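Local coordinates for glycosylation Associate Protein 3 (Streptococcus agalactiae serotype V, PDB 6OYC) that probably acts with Gap1 and Gap2 in a complex of the accessory Sec system that serves glycosylation and secretion of surface adhesins, at residues C[162-173]-C[222-233]. Numbering follows the deposited sequence.
Sequences DVLNLLLVEKKD and IKINVIAYGTQG
Strands 163-168 and 223-227 run parallel, their axes 15° apart and 4.6 Å at closest approach, joined by alternating backbone hydrogen bonds from K223 N to D162 O through L168 N to I227 O. N165 and N225 lie side by side with amide planes nearly coplanar, and N225 ND2 gives a slightly bent bond (158°) to N165 OD1 (3.0 Å), while N165 ND2 turns to K189 O. On this face L167 and I227 side chains cross at about a right angle, L167 CD1 3.8 Å from I227 CG2. On the other, L164 CB lies 4.1 Å from I224 CG1; further along, L168 CD1 meets V226 CG1 (3.6 Å).

A chi1 of 62° puts Y229 CG between its backbone N and carbonyl carbon, carrying the ring across to 162-173. Y229 OH donates to the anti lone pair of D173 OD2 (2.5 Å), the carboxylate nearly coplanar with the ring, and accepts from E170 N. Bent E170 brings OE1 to helix 231-243, where G233 N binds it at 2.9 Å; a water bridges OE1, L168 O and Y229 N. Sheet order 2-1-3-4-5 and the tight strand-turn-helix after 223-227 are consistent with an alpha/beta-hydrolase-like core.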
ATOM      1  N   ASP C 162      24.428  -3.385  21.829  1.00 70.64           N
ATOM      2  CA  ASP C 162      23.470  -3.748  22.868  1.00 71.19           C
ATOM      3  C   ASP C 162      22.020  -3.645  22.404  1.00 66.01           C
ATOM      4  O   ASP C 162      21.179  -4.443  22.837  1.00 62.82           O
ATOM      5  CB  ASP C 162      23.680  -2.867  24.106  1.00 69.30           C
ATOM      6  CG  ASP C 162      23.442  -1.383  23.826  1.00 80.81           C
ATOM      7  OD1 ASP C 162      22.992  -0.675  24.756  1.00 83.74           O
ATOM      8  OD2 ASP C 162      23.703  -0.920  22.687  1.00 85.94           O
ATOM      9  N   VAL C 163      21.702  -2.689  21.537  1.00 67.72           N
ATOM     10  CA  VAL C 163      20.338  -2.465  21.079  1.00 63.58           C
ATOM     11  C   VAL C 163      20.317  -2.540  19.559  1.00 60.68           C
ATOM     12  O   VAL C 163      21.207  -2.006  18.884  1.00 58.13           O
ATOM     13  CB  VAL C 163      19.792  -1.106  21.571  1.00 63.11           C
ATOM     14  CG1 VAL C 163      18.316  -0.965  21.250  1.00 56.23           C
ATOM     15  CG2 VAL C 163      20.027  -0.942  23.064  1.00 65.30           C
ATOM     16  N   LEU C 164      19.316  -3.228  19.024  1.00 50.46           N
ATOM     17  CA  LEU C 164      18.949  -3.109  17.621  1.00 55.46           C
ATOM     18  C   LEU C 164      17.567  -2.471  17.539  1.00 51.76           C
ATOM     19  O   LEU C 164      16.593  -3.005  18.091  1.00 48.30           O
ATOM     20  CB  LEU C 164      18.959  -4.463  16.918  1.00 54.21           C
ATOM     21  CG  LEU C 164      18.485  -4.341  15.478  1.00 52.86           C
ATOM     22  CD1 LEU C 164      19.431  -3.458  14.670  1.00 54.27           C
ATOM     23  CD2 LEU C 164      18.327  -5.716  14.853  1.00 56.79           C
ATOM     24  N   ASN C 165      17.489  -1.327  16.873  1.00 51.89           N
ATOM     25  CA  ASN C 165      16.226  -0.635  16.645  1.00 52.51           C
ATOM     26  C   ASN C 165      15.847  -0.833  15.183  1.00 49.38           C
ATOM     27  O   ASN C 165      16.496  -0.292  14.285  1.00 50.98           O
ATOM     28  CB  ASN C 165      16.336   0.837  17.022  1.00 50.48           C
ATOM     29  CG  ASN C 165      16.564   1.031  18.511  1.00 54.98           C
ATOM     30  OD1 ASN C 165      15.862   0.443  19.341  1.00 48.06           O
ATOM     31  ND2 ASN C 165      17.558   1.847  18.856  1.00 57.87           N
ATOM     32  N   LEU C 166      14.825  -1.645  14.954  1.00 47.70           N
ATOM     33  CA  LEU C 166      14.364  -1.999  13.619  1.00 49.42           C
ATOM     34  C   LEU C 166      13.162  -1.125  13.284  1.00 45.00           C
ATOM     35  O   LEU C 166      12.116  -1.233  13.929  1.00 43.33           O
ATOM     36  CB  LEU C 166      13.988  -3.476  13.573  1.00 48.18           C
ATOM     37  CG  LEU C 166      14.566  -4.308  12.441  1.00 53.43           C
ATOM     38  CD1 LEU C 166      16.081  -4.114  12.375  1.00 55.62           C
ATOM     39  CD2 LEU C 166      14.211  -5.764  12.653  1.00 51.48           C
ATOM     40  N   LEU C 167      13.308  -0.256  12.294  1.00 45.05           N
ATOM     41  CA  LEU C 167      12.212   0.602  11.852  1.00 46.80           C
ATOM     42  C   LEU C 167      11.545  -0.032  10.636  1.00 42.63           C
ATOM     43  O   LEU C 167      12.137  -0.095   9.551  1.00 40.20           O
ATOM     44  CB  LEU C 167      12.688   2.013  11.520  1.00 43.48           C
ATOM     45  CG  LEU C 167      11.502   2.876  11.085  1.00 45.54           C
ATOM     46  CD1 LEU C 167      10.515   2.978  12.233  1.00 42.80           C
ATOM     47  CD2 LEU C 167      11.942   4.255  10.642  1.00 46.55           C
ATOM     48  N   LEU C 168      10.310  -0.484  10.820  1.00 42.33           N
ATOM     49  CA  LEU C 168       9.530  -1.081   9.742  1.00 42.14           C
ATOM     50  C   LEU C 168       8.985   0.050   8.873  1.00 42.59           C
ATOM     51  O   LEU C 168       8.160   0.847   9.331  1.00 41.68           O
ATOM     52  CB  LEU C 168       8.410  -1.942  10.322  1.00 39.83           C
ATOM     53  CG  LEU C 168       8.606  -3.453  10.514  1.00 46.33           C
ATOM     54  CD1 LEU C 168       9.976  -3.780  11.066  1.00 46.39           C
ATOM     55  CD2 LEU C 168       7.515  -4.054  11.409  1.00 39.54           C
ATOM     56  N   VAL C 169       9.453   0.137   7.634  1.00 41.12           N
ATOM     57  CA  VAL C 169       9.113   1.235   6.738  1.00 40.90           C
ATOM     58  C   VAL C 169       8.011   0.751   5.798  1.00 44.74           C
ATOM     59  O   VAL C 169       8.162  -0.286   5.137  1.00 46.28           O
ATOM     60  CB  VAL C 169      10.349   1.715   5.956  1.00 44.30           C
ATOM     61  CG1 VAL C 169       9.969   2.782   4.950  1.00 44.53           C
ATOM     62  CG2 VAL C 169      11.429   2.225   6.913  1.00 42.73           C
ATOM     63  N   GLU C 170       6.888   1.479   5.759  1.00 42.09           N
ATOM     64  CA  GLU C 170       5.797   1.134   4.855  1.00 44.38           C
ATOM     65  C   GLU C 170       6.328   1.061   3.430  1.00 48.84           C
ATOM     66  O   GLU C 170       7.159   1.878   3.020  1.00 48.97           O
ATOM     67  CB  GLU C 170       4.658   2.163   4.942  1.00 42.51           C
ATOM     68  CG  GLU C 170       4.017   2.352   6.320  1.00 36.77           C
ATOM     69  CD  GLU C 170       3.332   1.091   6.854  1.00 40.57           C
ATOM     70  OE1 GLU C 170       3.326   0.897   8.087  1.00 38.45           O
ATOM     71  OE2 GLU C 170       2.798   0.289   6.050  1.00 41.81           O
ATOM     72  N   LYS C 171       5.863   0.050   2.692  1.00 44.87           N
ATOM     73  CA  LYS C 171       6.402  -0.226   1.365  1.00 50.16           C
ATOM     74  C   LYS C 171       6.321   1.002   0.472  1.00 53.72           C
ATOM     75  O   LYS C 171       7.287   1.355  -0.213  1.00 55.32           O
ATOM     76  CB  LYS C 171       5.660  -1.406   0.730  1.00 52.34           C
ATOM     77  CG  LYS C 171       6.191  -1.826  -0.640  1.00 54.83           C
ATOM     78  CD  LYS C 171       5.150  -1.552  -1.711  1.00 56.71           C
ATOM     79  CE  LYS C 171       5.666  -1.884  -3.109  1.00 60.62           C
ATOM     80  NZ  LYS C 171       4.793  -1.293  -4.173  1.00 55.45           N
ATOM     81  N   LYS C 172       5.171   1.676   0.474  1.00 54.50           N
ATOM     82  CA  LYS C 172       5.029   2.861  -0.358  1.00 54.25           C
ATOM     83  C   LYS C 172       5.936   3.997   0.092  1.00 56.06           C
ATOM     84  O   LYS C 172       6.247   4.876  -0.719  1.00 56.70           O
ATOM     85  CB  LYS C 172       3.570   3.298  -0.380  1.00 47.19           C
ATOM     86  CG  LYS C 172       2.641   2.189  -0.852  1.00 50.22           C
ATOM     87  CD  LYS C 172       1.212   2.622  -0.666  1.00 46.11           C
ATOM     88  CE  LYS C 172       0.209   1.519  -0.900  1.00 48.68           C
ATOM     89  NZ  LYS C 172      -1.160   2.070  -0.596  1.00 48.02           N
ATOM     90  N   ASP C 173       6.389   3.987   1.347  1.00 50.42           N
ATOM     91  CA  ASP C 173       7.350   4.981   1.798  1.00 51.83           C
ATOM     92  C   ASP C 173       8.783   4.597   1.475  1.00 57.08           C
ATOM     93  O   ASP C 173       9.634   5.484   1.381  1.00 58.21           O
ATOM     94  CB  ASP C 173       7.270   5.191   3.310  1.00 48.88           C
ATOM     95  CG  ASP C 173       6.037   5.933   3.739  1.00 51.86           C
ATOM     96  OD1 ASP C 173       5.406   6.623   2.904  1.00 56.73           O
ATOM     97  OD2 ASP C 173       5.697   5.811   4.936  1.00 49.30           O
ATOM     98  N   ILE C 222      21.481  -9.287  22.683  1.00 59.76           N
ATOM     99  CA  ILE C 222      21.052  -8.001  22.148  1.00 58.87           C
ATOM    100  C   ILE C 222      19.570  -7.784  22.428  1.00 55.90           C
ATOM    101  O   ILE C 222      18.775  -8.732  22.497  1.00 56.24           O
ATOM    102  CB  ILE C 222      21.348  -7.898  20.640  1.00 62.14           C
ATOM    103  CG1 ILE C 222      21.273  -6.439  20.186  1.00 57.98           C
ATOM    104  CG2 ILE C 222      20.375  -8.747  19.827  1.00 58.63           C
ATOM    105  CD1 ILE C 222      21.906  -6.192  18.847  1.00 58.49           C
ATOM    106  N   LYS C 223      19.205  -6.521  22.628  1.00 54.60           N
ATOM    107  CA  LYS C 223      17.809  -6.113  22.681  1.00 56.86           C
ATOM    108  C   LYS C 223      17.377  -5.656  21.293  1.00 55.08           C
ATOM    109  O   LYS C 223      18.050  -4.829  20.667  1.00 55.09           O
ATOM    110  CB  LYS C 223      17.597  -4.989  23.696  1.00 55.17           C
ATOM    111  CG  LYS C 223      16.140  -4.519  23.807  1.00 54.37           C
ATOM    112  CD  LYS C 223      15.186  -5.710  23.983  1.00 56.58           C
ATOM    113  CE  LYS C 223      13.722  -5.292  24.066  1.00 49.35           C
ATOM    114  NZ  LYS C 223      12.862  -6.499  24.291  1.00 51.08           N
ATOM    115  N   ILE C 224      16.274  -6.217  20.806  1.00 52.20           N
ATOM    116  CA  ILE C 224      15.677  -5.809  19.542  1.00 48.35           C
ATOM    117  C   ILE C 224      14.359  -5.107  19.838  1.00 47.97           C
ATOM    118  O   ILE C 224      13.475  -5.666  20.502  1.00 49.68           O
ATOM    119  CB  ILE C 224      15.470  -6.999  18.598  1.00 49.38           C
ATOM    120  CG1 ILE C 224      16.809  -7.682  18.312  1.00 53.80           C
ATOM    121  CG2 ILE C 224      14.806  -6.538  17.281  1.00 48.08           C
ATOM    122  CD1 ILE C 224      16.704  -8.824  17.310  1.00 47.43           C
ATOM    123  N   ASN C 225      14.240  -3.875  19.366  1.00 48.25           N
ATOM    124  CA  ASN C 225      12.981  -3.150  19.345  1.00 46.69           C
ATOM    125  C   ASN C 225      12.514  -3.037  17.899  1.00 46.55           C
ATOM    126  O   ASN C 225      13.301  -2.685  17.010  1.00 46.38           O
ATOM    127  CB  ASN C 225      13.131  -1.766  19.969  1.00 44.74           C
ATOM    128  CG  ASN C 225      13.633  -1.824  21.388  1.00 47.35           C
ATOM    129  OD1 ASN C 225      12.948  -2.320  22.281  1.00 49.59           O
ATOM    130  ND2 ASN C 225      14.831  -1.295  21.612  1.00 49.01           N
ATOM    131  N   VAL C 226      11.252  -3.364  17.660  1.00 44.12           N
ATOM    132  CA  VAL C 226      10.649  -3.232  16.340  1.00 41.23           C
ATOM    133  C   VAL C 226       9.663  -2.071  16.415  1.00 40.47           C
ATOM    134  O   VAL C 226       8.666  -2.138  17.149  1.00 37.60           O
ATOM    135  CB  VAL C 226       9.980  -4.536  15.892  1.00 41.74           C
ATOM    136  CG1 VAL C 226       9.335  -4.359  14.537  1.00 40.06           C
ATOM    137  CG2 VAL C 226      11.022  -5.661  15.840  1.00 41.40           C
ATOM    138  N   ILE C 227       9.984  -0.986  15.697  1.00 41.07           N
ATOM    139  CA  ILE C 227       9.222   0.261  15.685  1.00 38.46           C
ATOM    140  C   ILE C 227       8.456   0.378  14.371  1.00 42.85           C
ATOM    141  O   ILE C 227       9.011   0.129  13.291  1.00 41.48           O
ATOM    142  CB  ILE C 227      10.147   1.480  15.854  1.00 44.48           C
ATOM    143  CG1 ILE C 227      10.984   1.356  17.128  1.00 48.01           C
ATOM    144  CG2 ILE C 227       9.350   2.781  15.832  1.00 41.15           C
ATOM    145  CD1 ILE C 227      12.457   1.549  16.875  1.00 45.38           C
ATOM    146  N   ALA C 228       7.191   0.798  14.461  1.00 44.67           N
ATOM    147  CA  ALA C 228       6.384   1.077  13.279  1.00 40.87           C
ATOM    148  C   ALA C 228       5.527   2.320  13.500  1.00 40.57           C
ATOM    149  O   ALA C 228       5.305   2.754  14.631  1.00 40.17           O
ATOM    150  CB  ALA C 228       5.497  -0.108  12.922  1.00 41.18           C
ATOM    151  N   TYR C 229       5.037   2.880  12.386  1.00 41.29           N
ATOM    152  CA  TYR C 229       4.248   4.110  12.380  1.00 37.85           C
ATOM    153  C   TYR C 229       3.007   4.070  11.487  1.00 40.68           C
ATOM    154  O   TYR C 229       2.218   5.021  11.530  1.00 40.31           O
ATOM    155  CB  TYR C 229       5.118   5.288  11.921  1.00 37.60           C
ATOM    156  CG  TYR C 229       5.627   5.095  10.524  1.00 40.77           C
ATOM    157  CD1 TYR C 229       6.813   4.398  10.288  1.00 40.51           C
ATOM    158  CD2 TYR C 229       4.912   5.577   9.429  1.00 38.19           C
ATOM    159  CE1 TYR C 229       7.278   4.206   9.009  1.00 39.88           C
ATOM    160  CE2 TYR C 229       5.370   5.382   8.145  1.00 39.62           C
ATOM    161  CZ  TYR C 229       6.555   4.698   7.939  1.00 42.14           C
ATOM    162  OH  TYR C 229       7.014   4.497   6.654  1.00 42.25           O
ATOM    163  N   GLY C 230       2.836   3.037  10.649  1.00 39.85           N
ATOM    164  CA  GLY C 230       1.699   2.938   9.757  1.00 36.81           C
ATOM    165  C   GLY C 230       1.028   1.584   9.906  1.00 37.35           C
ATOM    166  O   GLY C 230       1.481   0.732  10.671  1.00 36.96           O
ATOM    167  N   THR C 231      -0.040   1.391   9.124  1.00 35.22           N
ATOM    168  CA  THR C 231      -0.970   0.302   9.403  1.00 34.96           C
ATOM    169  C   THR C 231      -0.310  -1.066   9.229  1.00 36.78           C
ATOM    170  O   THR C 231      -0.464  -1.949  10.082  1.00 34.48           O
ATOM    171  CB  THR C 231      -2.231   0.434   8.527  1.00 36.46           C
ATOM    172  OG1 THR C 231      -1.875   0.410   7.144  1.00 37.67           O
ATOM    173  CG2 THR C 231      -2.954   1.750   8.803  1.00 34.04           C
ATOM    174  N   GLN C 232       0.440  -1.268   8.142  1.00 35.29           N
ATOM    175  CA  GLN C 232       1.023  -2.590   7.920  1.00 35.05           C
ATOM    176  C   GLN C 232       2.218  -2.848   8.837  1.00 38.82           C
ATOM    177  O   GLN C 232       2.412  -3.981   9.298  1.00 35.62           O
ATOM    178  CB  GLN C 232       1.421  -2.760   6.457  1.00 37.26           C
ATOM    179  CG  GLN C 232       0.226  -3.027   5.511  1.00 39.77           C
ATOM    180  CD  GLN C 232      -0.522  -4.307   5.851  1.00 40.44           C
ATOM    181  OE1 GLN C 232       0.092  -5.336   6.105  1.00 42.10           O
ATOM    182  NE2 GLN C 232      -1.853  -4.245   5.867  1.00 40.23           N
ATOM    183  N   GLY C 233       3.023  -1.815   9.116  1.00 39.15           N
ATOM    184  CA  GLY C 233       4.113  -1.980  10.067  1.00 36.96           C
ATOM    185  C   GLY C 233       3.613  -2.253  11.475  1.00 36.79           C
ATOM    186  O   GLY C 233       4.137  -3.124  12.173  1.00 39.43           O
TER
HETATM  187  O   HOH W   1       5.234   1.256   9.840  1.00 37.68           O